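Local coordinates for protein aldehyde dehydrogenase (Trypanosoma brucei, PDB 5NNO) that probably oxidises aldehydes to carboxylic acids using NAD+, and here binds NAD together with a benzoxaborole-bearing benzaldehyde, at residues T147-P152 against G177-G182; L122-W127 against I197-S202; L78-E83 against I134-L139; Q41-L46 against A141-N146. All coordinates share one frame; numbering follows the deposited sequence. Where two conformers were deposited one is given.

Contact 1 of 4, residues T147-P152 against G177-G182. With NAD (nicotinamide-adenine-dinucleotide), chain C.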
# COMPACT_ATOMS: atom_id res chain seq x y z
N THR A 147 -2.36 14.93 -11.14
CA THR A 147 -1.46 15.35 -12.22
C THR A 147 -0.25 14.43 -12.14
O THR A 147 -0.07 13.71 -11.15
CB THR A 147 -1.04 16.84 -12.11
OG1 THR A 147 -0.20 17.03 -10.98
CG2 THR A 147 -2.24 17.73 -12.01
N ALA A 148 0.59 14.43 -13.19
CA ALA A 148 1.61 13.35 -13.35
C ALA A 148 2.95 13.78 -13.95
O ALA A 148 3.04 14.76 -14.68
CB ALA A 148 1.02 12.18 -14.14
N VAL A 149 4.01 13.06 -13.56
CA VAL A 149 5.32 13.16 -14.21
C VAL A 149 5.69 11.75 -14.65
O VAL A 149 5.45 10.78 -13.91
CB VAL A 149 6.41 13.75 -13.29
CG1 VAL A 149 7.74 13.86 -14.02
CG2 VAL A 149 5.99 15.13 -12.78
N ILE A 150 6.23 11.65 -15.86
CA ILE A 150 6.60 10.35 -16.44
C ILE A 150 8.09 10.34 -16.77
O ILE A 150 8.63 11.33 -17.25
CB ILE A 150 5.75 9.97 -17.66
CG1 ILE A 150 6.16 10.76 -18.92
CG2 ILE A 150 4.28 10.13 -17.30
CD1 ILE A 150 5.29 10.51 -20.14
N LYS A 151 8.73 9.20 -16.51
CA LYS A 151 10.14 9.03 -16.77
C LYS A 151 10.30 7.80 -17.68
O LYS A 151 10.31 6.67 -17.19
CB LYS A 151 10.90 8.88 -15.45
CG LYS A 151 12.32 9.46 -15.46
CD LYS A 151 13.23 8.82 -16.49
CE LYS A 151 13.51 7.37 -16.21
NZ LYS A 151 14.44 6.87 -17.26
N PRO A 152 10.38 8.01 -19.01
CA PRO A 152 10.60 6.86 -19.92
C PRO A 152 11.95 6.20 -19.79
O PRO A 152 12.96 6.85 -19.54
CB PRO A 152 10.44 7.48 -21.33
CG PRO A 152 9.63 8.73 -21.11
CD PRO A 152 10.06 9.24 -19.75
N GLY A 177 3.99 15.94 -16.95
CA GLY A 177 5.38 16.39 -17.19
C GLY A 177 6.26 15.26 -17.73
O GLY A 177 5.96 14.10 -17.49
N ILE A 178 7.33 15.61 -18.46
CA ILE A 178 8.27 14.60 -18.99
C ILE A 178 9.71 14.85 -18.55
O ILE A 178 10.21 15.94 -18.69
CB ILE A 178 8.26 14.50 -20.54
CG1 ILE A 178 6.82 14.35 -21.06
CG2 ILE A 178 9.11 13.31 -20.99
CD1 ILE A 178 6.71 14.39 -22.57
N VAL A 179 10.36 13.79 -18.05
CA VAL A 179 11.78 13.79 -17.67
C VAL A 179 12.47 12.65 -18.41
O VAL A 179 12.09 11.51 -18.21
CB VAL A 179 11.93 13.57 -16.13
CG1 VAL A 179 13.37 13.30 -15.74
CG2 VAL A 179 11.40 14.79 -15.37
N ASN A 180 13.49 12.94 -19.21
CA ASN A 180 14.25 11.88 -19.92
C ASN A 180 15.70 11.80 -19.42
O ASN A 180 16.31 12.81 -19.04
CB ASN A 180 14.24 12.06 -21.46
CG ASN A 180 12.99 11.47 -22.13
OD1 ASN A 180 12.71 10.27 -22.03
ND2 ASN A 180 12.24 12.31 -22.83
N GLY A 181 16.24 10.58 -19.46
CA GLY A 181 17.59 10.29 -18.99
C GLY A 181 17.66 8.97 -18.25
O GLY A 181 16.63 8.31 -18.07
N GLY A 182 18.86 8.60 -17.84
CA GLY A 182 19.14 7.31 -17.19
C GLY A 182 19.22 7.48 -15.68
O GLY A 182 18.31 8.01 -15.05
PA NAD C . 15.78 -1.03 -15.61
O1A NAD C . 17.13 -1.32 -14.99
O2A NAD C . 15.63 -0.51 -17.02
O5B NAD C . 15.03 -0.01 -14.60
C5B NAD C . 13.79 0.64 -14.92
C4B NAD C . 13.87 2.15 -14.69
O4B NAD C . 14.73 2.42 -13.57
C3B NAD C . 14.40 2.95 -15.89
O3B NAD C . 13.53 4.04 -16.21
C2B NAD C . 15.76 3.47 -15.45
O2B NAD C . 16.01 4.79 -15.95
C1B NAD C . 15.65 3.45 -13.93
N9A NAD C . 16.94 3.25 -13.22
C8A NAD C . 17.96 2.41 -13.51
N7A NAD C . 18.98 2.55 -12.61
C5A NAD C . 18.60 3.50 -11.73
C6A NAD C . 19.17 4.15 -10.53
N6A NAD C . 20.38 3.79 -10.10
N1A NAD C . 18.45 5.10 -9.89
C2A NAD C . 17.23 5.47 -10.32
N3A NAD C . 16.65 4.92 -11.40
C4A NAD C . 17.27 3.96 -12.14
O3 NAD C . 14.95 -2.40 -15.51
PN NAD C . 15.58 -3.73 -16.18
O1N NAD C . 16.67 -4.28 -15.28
O2N NAD C . 15.94 -3.44 -17.61
O5D NAD C . 14.31 -4.72 -16.06
C5D NAD C . 14.25 -5.41 -14.83
C4D NAD C . 12.91 -6.01 -14.47
O4D NAD C . 11.75 -5.25 -14.82
C3D NAD C . 12.74 -7.34 -15.14
O3D NAD C . 13.41 -8.32 -14.35
C2D NAD C . 11.23 -7.50 -15.18
O2D NAD C . 10.84 -8.64 -14.42
C1D NAD C . 10.69 -6.18 -14.60
N1N NAD C . 9.43 -5.81 -15.23
C2N NAD C . 8.28 -5.88 -14.54
C3N NAD C . 7.06 -5.57 -15.16
C7N NAD C . 5.74 -5.62 -14.44
O7N NAD C . 4.86 -4.85 -14.77
N7N NAD C . 5.54 -6.51 -13.46
C4N NAD C . 7.06 -5.17 -16.49
C5N NAD C . 8.27 -5.10 -17.17
C6N NAD C . 9.44 -5.43 -16.52

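Contact 2 of 4, residues L122-W127 against I197-S202. With NAD (nicotinamide-adenine-dinucleotide), chain C.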
# COMPACT_ATOMS: atom_id res chain seq x y z
N LEU A 122 4.43 10.14 -9.84
CA LEU A 122 5.59 9.82 -10.71
C LEU A 122 5.51 8.40 -11.27
O LEU A 122 5.36 7.44 -10.51
CB LEU A 122 6.93 9.95 -9.98
CG LEU A 122 8.18 9.57 -10.81
CD1 LEU A 122 8.40 10.55 -11.94
CD2 LEU A 122 9.43 9.49 -9.94
N VAL A 123 5.67 8.28 -12.59
CA VAL A 123 5.72 6.98 -13.25
C VAL A 123 7.12 6.86 -13.77
O VAL A 123 7.59 7.73 -14.52
CB VAL A 123 4.71 6.89 -14.39
CG1 VAL A 123 4.80 5.52 -15.06
CG2 VAL A 123 3.32 7.11 -13.83
N ILE A 124 7.80 5.81 -13.34
CA ILE A 124 9.08 5.44 -13.88
C ILE A 124 8.83 4.17 -14.70
O ILE A 124 8.15 3.23 -14.24
CB ILE A 124 10.12 5.23 -12.77
CG1 ILE A 124 10.44 6.58 -12.10
CG2 ILE A 124 11.38 4.58 -13.32
CD1 ILE A 124 11.05 6.45 -10.72
N GLY A 125 9.35 4.15 -15.92
CA GLY A 125 9.01 3.13 -16.91
C GLY A 125 10.19 2.23 -17.21
O GLY A 125 11.29 2.37 -16.62
N THR A 126 9.94 1.29 -18.10
CA THR A 126 10.94 0.32 -18.47
C THR A 126 10.87 0.03 -19.96
O THR A 126 9.88 0.33 -20.63
CB THR A 126 10.81 -0.96 -17.67
OG1 THR A 126 11.99 -1.75 -17.85
CG2 THR A 126 9.52 -1.72 -18.04
N TRP A 127 11.93 -0.59 -20.43
CA TRP A 127 12.23 -0.66 -21.87
C TRP A 127 11.49 -1.70 -22.68
O TRP A 127 11.22 -1.45 -23.84
CB TRP A 127 13.74 -0.74 -22.11
CG TRP A 127 14.39 -1.84 -21.40
CD1 TRP A 127 15.02 -1.77 -20.20
CD2 TRP A 127 14.49 -3.19 -21.83
NE1 TRP A 127 15.49 -3.00 -19.84
CE2 TRP A 127 15.19 -3.90 -20.84
CE3 TRP A 127 14.04 -3.87 -22.96
CZ2 TRP A 127 15.47 -5.28 -20.94
CZ3 TRP A 127 14.30 -5.24 -23.06
CH2 TRP A 127 15.01 -5.93 -22.05
N ILE A 197 4.47 7.07 -6.22
CA ILE A 197 5.40 6.66 -7.26
C ILE A 197 4.95 5.29 -7.73
O ILE A 197 4.65 4.42 -6.91
CB ILE A 197 6.88 6.57 -6.80
CG1 ILE A 197 7.41 7.93 -6.43
CG2 ILE A 197 7.76 5.97 -7.92
CD1 ILE A 197 8.70 7.88 -5.63
N LEU A 198 4.88 5.12 -9.05
CA LEU A 198 4.73 3.79 -9.63
C LEU A 198 6.00 3.47 -10.41
O LEU A 198 6.40 4.21 -11.32
CB LEU A 198 3.49 3.68 -10.52
CG LEU A 198 3.17 2.21 -10.88
CD1 LEU A 198 1.70 2.04 -11.22
CD2 LEU A 198 4.05 1.63 -11.99
N TYR A 199 6.62 2.37 -10.04
CA TYR A 199 7.88 1.98 -10.64
C TYR A 199 7.77 0.58 -11.20
O TYR A 199 7.23 -0.31 -10.55
CB TYR A 199 9.02 2.11 -9.64
CG TYR A 199 10.26 1.39 -10.02
CD1 TYR A 199 11.15 1.91 -10.94
CD2 TYR A 199 10.55 0.15 -9.47
CE1 TYR A 199 12.29 1.24 -11.31
CE2 TYR A 199 11.71 -0.54 -9.82
CZ TYR A 199 12.58 0.03 -10.73
OH TYR A 199 13.72 -0.68 -11.08
N THR A 200 8.27 0.42 -12.43
CA THR A 200 8.45 -0.87 -13.04
C THR A 200 9.93 -0.98 -13.32
O THR A 200 10.55 -0.02 -13.75
CB THR A 200 7.61 -0.95 -14.33
OG1 THR A 200 6.24 -0.70 -14.02
CG2 THR A 200 7.74 -2.34 -14.96
N GLY A 201 10.49 -2.17 -13.06
CA GLY A 201 11.93 -2.44 -13.18
C GLY A 201 12.44 -3.52 -12.23
O GLY A 201 11.68 -4.33 -11.72
N SER A 202 13.75 -3.53 -12.01
CA SER A 202 14.41 -4.52 -11.17
C SER A 202 14.25 -4.22 -9.65
O SER A 202 14.22 -3.04 -9.22
CB SER A 202 15.90 -4.56 -11.50
OG SER A 202 16.58 -3.47 -10.91
PA NAD C . 15.78 -1.03 -15.61
O1A NAD C . 17.13 -1.32 -14.99
O2A NAD C . 15.63 -0.51 -17.02
O5B NAD C . 15.03 -0.01 -14.60
C5B NAD C . 13.79 0.64 -14.92
C4B NAD C . 13.87 2.15 -14.69
O4B NAD C . 14.73 2.42 -13.57
C3B NAD C . 14.40 2.95 -15.89
O3B NAD C . 13.53 4.04 -16.21
C2B NAD C . 15.76 3.47 -15.45
O2B NAD C . 16.01 4.79 -15.95
C1B NAD C . 15.65 3.45 -13.93
N9A NAD C . 16.94 3.25 -13.22
C8A NAD C . 17.96 2.41 -13.51
N7A NAD C . 18.98 2.55 -12.61
C5A NAD C . 18.60 3.50 -11.73
C6A NAD C . 19.17 4.15 -10.53
N6A NAD C . 20.38 3.79 -10.10
N1A NAD C . 18.45 5.10 -9.89
C2A NAD C . 17.23 5.47 -10.32
N3A NAD C . 16.65 4.92 -11.40
C4A NAD C . 17.27 3.96 -12.14
O3 NAD C . 14.95 -2.40 -15.51
PN NAD C . 15.58 -3.73 -16.18
O1N NAD C . 16.67 -4.28 -15.28
O2N NAD C . 15.94 -3.44 -17.61
O5D NAD C . 14.31 -4.72 -16.06
C5D NAD C . 14.25 -5.41 -14.83
C4D NAD C . 12.91 -6.01 -14.47
O4D NAD C . 11.75 -5.25 -14.82
C3D NAD C . 12.74 -7.34 -15.14
O3D NAD C . 13.41 -8.32 -14.35
C2D NAD C . 11.23 -7.50 -15.18
O2D NAD C . 10.84 -8.64 -14.42
C1D NAD C . 10.69 -6.18 -14.60
N1N NAD C . 9.43 -5.81 -15.23
C2N NAD C . 8.28 -5.88 -14.54
C3N NAD C . 7.06 -5.57 -15.16
C7N NAD C . 5.74 -5.62 -14.44
O7N NAD C . 4.86 -4.85 -14.77
N7N NAD C . 5.54 -6.51 -13.46
C4N NAD C . 7.06 -5.17 -16.49
C5N NAD C . 8.27 -5.10 -17.17
C6N NAD C . 9.44 -5.43 -16.52
O HOH W 1 5.99 1.94 -14.98

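Contact 3 of 4, residues L78-E83 against I134-L139. With 92N (4-[(1-oxidanyl-3~{H}-2,1-benzoxaborol-5-yl)oxy]benzaldehyde), chain D.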
# COMPACT_ATOMS: atom_id res chain seq x y z
N LEU A 78 -3.55 -2.30 -28.24
CA LEU A 78 -4.95 -2.62 -27.91
C LEU A 78 -5.24 -2.67 -26.42
O LEU A 78 -6.33 -2.26 -26.03
CB LEU A 78 -5.42 -3.92 -28.56
CG LEU A 78 -5.60 -3.98 -30.06
CD1 LEU A 78 -5.95 -5.42 -30.43
CD2 LEU A 78 -6.68 -3.04 -30.54
N PRO A 79 -4.32 -3.20 -25.59
CA PRO A 79 -4.48 -3.08 -24.12
C PRO A 79 -4.58 -1.63 -23.58
O PRO A 79 -5.32 -1.39 -22.64
CB PRO A 79 -3.22 -3.78 -23.58
CG PRO A 79 -2.88 -4.78 -24.63
CD PRO A 79 -3.23 -4.13 -25.94
N LEU A 80 -3.86 -0.70 -24.21
CA LEU A 80 -3.96 0.74 -23.90
C LEU A 80 -5.21 1.40 -24.42
O LEU A 80 -5.65 2.38 -23.85
CB LEU A 80 -2.76 1.52 -24.45
CG LEU A 80 -1.42 1.30 -23.75
CD1 LEU A 80 -0.39 2.12 -24.49
CD2 LEU A 80 -1.45 1.68 -22.27
N ARG A 81 -5.75 0.92 -25.53
CA ARG A 81 -7.06 1.39 -25.97
C ARG A 81 -8.16 0.92 -25.02
O ARG A 81 -9.04 1.71 -24.64
CB ARG A 81 -7.37 0.91 -27.39
CG ARG A 81 -8.79 1.33 -27.77
CD ARG A 81 -9.16 0.95 -29.17
NE ARG A 81 -9.54 -0.46 -29.29
CZ ARG A 81 -9.59 -1.12 -30.44
NH1 ARG A 81 -9.33 -0.50 -31.59
NH2 ARG A 81 -9.92 -2.41 -30.44
N ASN A 82 -8.14 -0.38 -24.69
CA ASN A 82 -9.11 -0.98 -23.75
C ASN A 82 -9.08 -0.33 -22.36
O ASN A 82 -10.12 -0.19 -21.73
CB ASN A 82 -8.89 -2.48 -23.62
CG ASN A 82 -9.20 -3.22 -24.91
OD1 ASN A 82 -10.06 -2.80 -25.70
ND2 ASN A 82 -8.47 -4.30 -25.16
N GLU A 83 -7.90 0.06 -21.91
CA GLU A 83 -7.73 0.75 -20.64
C GLU A 83 -8.37 2.14 -20.69
O GLU A 83 -9.10 2.51 -19.78
CB GLU A 83 -6.25 0.85 -20.25
CG GLU A 83 -5.99 1.36 -18.83
CD GLU A 83 -6.18 0.31 -17.73
OE1 GLU A 83 -6.72 -0.79 -17.99
OE2 GLU A 83 -5.78 0.59 -16.58
N ILE A 134 4.48 2.87 -19.63
CA ILE A 134 4.57 4.29 -19.28
C ILE A 134 3.17 4.95 -19.29
O ILE A 134 2.84 5.70 -18.36
CB ILE A 134 5.64 5.03 -20.17
CG1 ILE A 134 6.19 6.26 -19.45
CG2 ILE A 134 5.15 5.39 -21.57
CD1 ILE A 134 7.36 5.92 -18.56
N LEU A 135 2.35 4.63 -20.30
CA LEU A 135 1.00 5.20 -20.43
C LEU A 135 -0.09 4.50 -19.60
O LEU A 135 -0.99 5.17 -19.12
CB LEU A 135 0.56 5.26 -21.90
CG LEU A 135 1.34 6.12 -22.90
CD1 LEU A 135 0.62 6.12 -24.24
CD2 LEU A 135 1.52 7.53 -22.38
N GLN A 136 -0.05 3.18 -19.45
CA GLN A 136 -1.11 2.50 -18.67
C GLN A 136 -1.18 2.96 -17.19
O GLN A 136 -2.29 3.10 -16.62
CB GLN A 136 -0.95 0.98 -18.78
CG GLN A 136 -2.06 0.17 -18.16
CD GLN A 136 -1.95 -1.31 -18.51
OE1 GLN A 136 -2.93 -2.04 -18.44
NE2 GLN A 136 -0.75 -1.75 -18.89
N PRO A 137 -0.02 3.16 -16.55
CA PRO A 137 0.04 3.84 -15.27
C PRO A 137 -0.51 5.27 -15.31
O PRO A 137 -1.30 5.65 -14.46
CB PRO A 137 1.53 3.84 -14.97
CG PRO A 137 2.04 2.62 -15.56
CD PRO A 137 1.27 2.48 -16.83
N LEU A 138 -0.12 6.01 -16.34
CA LEU A 138 -0.54 7.39 -16.56
C LEU A 138 -2.04 7.57 -16.65
O LEU A 138 -2.58 8.51 -16.06
CB LEU A 138 0.08 7.93 -17.85
CG LEU A 138 -0.07 9.44 -18.03
CD1 LEU A 138 0.74 10.15 -16.95
CD2 LEU A 138 0.37 9.85 -19.41
N LEU A 139 -2.71 6.70 -17.39
CA LEU A 139 -4.17 6.74 -17.53
C LEU A 139 -4.83 6.62 -16.16
O LEU A 139 -5.83 7.27 -15.89
CB LEU A 139 -4.67 5.65 -18.48
CG LEU A 139 -4.07 5.58 -19.90
CD1 LEU A 139 -4.52 4.34 -20.65
CD2 LEU A 139 -4.37 6.84 -20.69
C9 92N D . -1.03 -10.94 -23.81
C7 92N D . -2.63 -7.74 -22.87
C3 92N D . 2.76 -7.51 -21.35
C4 92N D . 1.61 -7.10 -20.70
C5 92N D . -0.41 -7.58 -22.01
C6 92N D . -1.67 -7.03 -22.19
C1 92N D . 3.98 -7.50 -19.25
C2 92N D . 3.93 -7.70 -20.64
C11 92N D . -0.13 -8.85 -22.49
C12 92N D . 1.62 -6.92 -19.32
O 92N D . 6.30 -8.00 -18.94
C 92N D . 5.23 -7.66 -18.49
C13 92N D . 2.80 -7.11 -18.61
O1 92N D . 0.49 -6.69 -21.41
C10 92N D . -1.10 -9.58 -23.18
C8 92N D . -2.37 -9.02 -23.38
O3 92N D . -2.35 -11.19 -24.38
B 92N D . -3.18 -10.10 -24.15
O2 92N D . -4.47 -10.08 -24.54
O HOH W 2 -4.45 2.24 -15.37

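Contact 4 of 4, residues Q41-L46 against A141-N146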
# COMPACT_ATOMS: atom_id res chain seq x y z
N GLN A 41 -11.78 14.39 -20.96
CA GLN A 41 -11.08 15.07 -22.06
C GLN A 41 -9.65 14.58 -22.18
O GLN A 41 -9.19 14.25 -23.27
CB GLN A 41 -11.05 16.59 -21.88
CG GLN A 41 -10.34 17.34 -22.99
CD GLN A 41 -10.83 16.88 -24.34
OE1 GLN A 41 -12.03 17.04 -24.64
NE2 GLN A 41 -9.94 16.23 -25.15
N VAL A 42 -8.94 14.59 -21.05
CA VAL A 42 -7.54 14.24 -20.99
C VAL A 42 -7.34 12.76 -21.32
O VAL A 42 -6.45 12.44 -22.10
CB VAL A 42 -6.88 14.66 -19.64
CG1 VAL A 42 -5.55 13.96 -19.41
CG2 VAL A 42 -6.62 16.15 -19.62
N LEU A 43 -8.18 11.88 -20.77
CA LEU A 43 -8.18 10.47 -21.14
C LEU A 43 -8.55 10.26 -22.64
O LEU A 43 -8.01 9.37 -23.27
CB LEU A 43 -9.11 9.65 -20.23
CG LEU A 43 -8.75 9.38 -18.76
CD1 LEU A 43 -9.82 8.50 -18.13
CD2 LEU A 43 -7.44 8.68 -18.57
N ARG A 44 -9.46 11.08 -23.18
CA ARG A 44 -9.74 11.11 -24.62
C ARG A 44 -8.57 11.60 -25.49
O ARG A 44 -8.30 11.02 -26.54
CB ARG A 44 -11.02 11.89 -24.95
CG ARG A 44 -12.29 11.06 -24.74
CD ARG A 44 -13.54 11.63 -25.41
NE ARG A 44 -13.56 13.11 -25.54
CZ ARG A 44 -13.97 13.99 -24.61
NH1 ARG A 44 -14.41 13.63 -23.40
NH2 ARG A 44 -13.97 15.29 -24.92
N SER A 45 -7.88 12.65 -25.04
CA SER A 45 -6.69 13.14 -25.75
C SER A 45 -5.55 12.12 -25.80
O SER A 45 -4.73 12.17 -26.70
CB SER A 45 -6.18 14.44 -25.12
OG SER A 45 -7.17 15.44 -25.12
N LEU A 46 -5.49 11.22 -24.81
CA LEU A 46 -4.50 10.15 -24.78
C LEU A 46 -4.94 8.93 -25.63
O LEU A 46 -4.09 8.21 -26.15
CB LEU A 46 -4.17 9.76 -23.34
CG LEU A 46 -3.39 10.79 -22.50
CD1 LEU A 46 -3.07 10.21 -21.12
CD2 LEU A 46 -2.10 11.21 -23.21
N ALA A 141 -3.50 7.17 -12.89
CA ALA A 141 -3.21 8.42 -12.21
C ALA A 141 -4.15 9.58 -12.61
O ALA A 141 -4.72 10.21 -11.73
CB ALA A 141 -1.77 8.80 -12.47
N LEU A 142 -4.32 9.84 -13.90
CA LEU A 142 -5.19 10.93 -14.40
C LEU A 142 -6.69 10.66 -14.25
O LEU A 142 -7.49 11.59 -14.13
CB LEU A 142 -4.91 11.22 -15.88
CG LEU A 142 -3.52 11.80 -16.22
CD1 LEU A 142 -3.25 11.69 -17.72
CD2 LEU A 142 -3.38 13.23 -15.79
N ALA A 143 -7.08 9.39 -14.28
CA ALA A 143 -8.46 8.99 -14.01
C ALA A 143 -8.87 9.26 -12.55
O ALA A 143 -10.03 9.48 -12.27
CB ALA A 143 -8.65 7.52 -14.35
N ALA A 144 -7.89 9.23 -11.65
CA ALA A 144 -8.12 9.46 -10.22
C ALA A 144 -7.98 10.93 -9.79
O ALA A 144 -7.94 11.23 -8.59
CB ALA A 144 -7.16 8.59 -9.41
N GLY A 145 -7.88 11.83 -10.76
CA GLY A 145 -7.72 13.27 -10.51
C GLY A 145 -6.33 13.72 -10.11
O GLY A 145 -6.19 14.82 -9.60
N ASN A 146 -5.30 12.92 -10.34
CA ASN A 146 -3.93 13.38 -10.12
C ASN A 146 -3.41 14.15 -11.35
O ASN A 146 -3.98 14.06 -12.44
CB ASN A 146 -2.99 12.21 -9.81
CG ASN A 146 -3.42 11.42 -8.59
OD1 ASN A 146 -3.07 11.77 -7.46
ND2 ASN A 146 -4.17 10.34 -8.82

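Contact 1 of 4, residues T147-P152 against G177-G182
Lys151 reaches across to Gly181 with its ammonium group. NZ donates to Gly181 O at 2.7 Å, nearly head-on to that carbonyl. It also donates to Pro152 O at 2.7 Å, but from above the carbonyl plane. The other bonds of NZ go to NAD: O2B at 2.9 Å and, longer, O3B. Two protein carbonyls thus aim the charge at the adenosine ribose. The chain bends at chi2 and chi3 (-60° and -66°), which curls the aliphatic part past Val179. CG lies 4.0 Å from Val179 CG1 there, and CD passes close to Val179 O.

Further out, the backbones pair as parallel strands. Gly177 N donates to Ala148 O, Ile150 N to Gly177 O, and Val179 N to Ile150 O at 3.1 Å. Side chains pack on both faces. On one face Val149 CG1 meets Val179 CG2 at 4.0 Å. On the other, Ile150 CG1 lies 4.2 Å from Ile178 CG1, and Leu163 and Leu167 of helix 157-170 cover Ile150. Pro152 crosses the Asn180 side chain at about a right angle, with CG and CD near OD1; Asn180 ND2 is bonded to Thr164.

Strand 147-151, helix 157-170 and strand 176-178 form a beta-alpha-beta unit. Its strand ends carry the ribose-binding lysine, as in the Rossmann-type NAD domain of aldehyde dehydrogenases.

Contact 2 of 4, residues L122-W127 against I197-S202
Ile124 O is gripped from two directions. Water 1 donates to it at 2.6 Å, and Thr200 N makes a weak bond to it. The same water accepts from Thr200 OG1 at 2.8 Å, so it bridges the two strand ends. Further back the pairing is tighter: Leu198 N donates to Leu122 O at 2.8 Å and Ile124 N to Leu198 O at 2.9 Å. Both bonds are nearly straight. Strand segments 122-124 and 197-200 run parallel, with their axes 5° apart.

Ile124 packs at the edge of the Tyr199 ring, with Ile124 CG2 3.6 Å from Tyr199 CD1. The tyrosine hydroxyl donates to Ser202 O, in the carbonyl plane on a lone pair. This ties the ring to the turn that leads into helix 203-215. The ring edge also faces O4B of the NAD ribose.

At the carboxyl ends of the strands, side chains and backbone meet the cofactor. With chi1 at -57°, Thr200 OG1 sits beside the backbone N and CG2 takes the position opposite that N, facing the nicotinamide. Thr200 CG2 lies 3.6 Å from Thr126 CG2 and 3.3 Å from NAD C4N, the carbon that accepts hydride in this cofactor. Gly125 O accepts from NAD O3B at 2.8 Å. Trp127 NE1 points at the phosphate oxygen O2N, though the modelled distance is doubtfully short.

Parallel strands whose carboxyl ends hold NAD are the hallmark of a Rossmann-type dinucleotide fold.

Contact 3 of 4, residues L78-E83 against I134-L139
The benzoxaborole aldehyde pocket is walled in part by helix 69-89, which Leu80 joins to Gln136 and Leu135 of helix 132-143. Pro79, next to Leu80, supplies part of that wall: its CG lies 3.5 Å from C7 of the ligand. Leu80 turns to the neighbouring helix instead. Its CG lies beside the backbone N (chi1 -72°). CD1 continues the extended chain and meets Leu135 CD1 at 4.1 Å, while the CD2 branch turns to the partner's backbone. Leu80 CD2 lies 3.5 Å from Gln136 N and 3.6 Å from Gln136 CB.

Segments 78-83 and 134-139 run parallel, their axes 5° apart and 10.1 Å from each other at closest approach. Each is kinked at a proline, Pro79 or Pro137. Helix 132-143 is the first helix after strand 110-124 and lies against the NAD-binding sheet, where Leu138 touches Ala148 and Ile150.

One turn further on, Glu83 CG packs 3.8 Å from Leu139 CD1. Its chain bends at chi2 (79°) and brings the carboxylate beside the Gln136 amide, the two planes almost perpendicular. Water 2 donates to Gln136 O at 2.6 Å; its distance to Glu83 OE2 is doubtfully short. OE2 of this buried carboxylate is held by Gly446 N. On the outer side of helix 69-89, Arg81 NH1 bonds to Leu488 O of the second subunit.

Contact 4 of 4, residues Q41-L46 against A141-N146
Apolar contacts make the joint between Val42, Leu43 and Leu46 on helix 36-52 and Leu142 and Ala143 on helix 132-143. Leu142 is the centre of the contact. One of its methyls, CD1, meets Val42 CG1 at 3.6 Å and Leu46 CD1 at 3.7 Å. Both neighbours cross the leucine at about a right angle. Val42 puts CG1 anti to the backbone N (chi1 164°), which directs that methyl to the leucine. Beside them Leu43 CD1 rests 4.1 Å from Ala143 CB, and Leu43 also packs on Leu87 of helix 69-89.

The polar bonds lie within segment 141-146 or go to residues outside. Ala141 O accepts from Asn146 N at 3.1 Å and from Asn146 ND2 at 3.0 Å, the latter on a lone pair. With the weak bond from Gly145 N to Leu142 O and the positive phi of Gly145 (77°), this is a Schellman motif closing helix 132-143. Asn146 OD1 accepts from Leu118 N and Gly119 N, which pins the helix end to strand 110-124. Arg39 of helix 36-52 adds a hydrogen bond to Ala143 O.

With only aliphatic groups meeting, the hold between these segments is probably mainly hydrophobic and van der Waals, while polar bonds fix the end of helix 132-143.

All four contacts lie in the part of the fold built round the NAD-binding sheet. Contacts 1 and 2, with centres 10 Å apart, share that sheet: strand 147-151 is the neighbour of strand 110-124, and both contacts touch NAD. Contacts 3 and 4, 11 Å apart, share helix 132-143, which links the two strands in sequence. Contact 3 touches contacts 1 and 2 through Ile134, Pro137 and Leu138. Along the chain, 41-46 and 78-83 come first, then 122-127, 134-139, 141-146, 147-152, 177-182 and 197-202. The early helices thus fold back onto the nucleotide-binding core, and contact 3, through Pro79, also borders the aldehyde pocket.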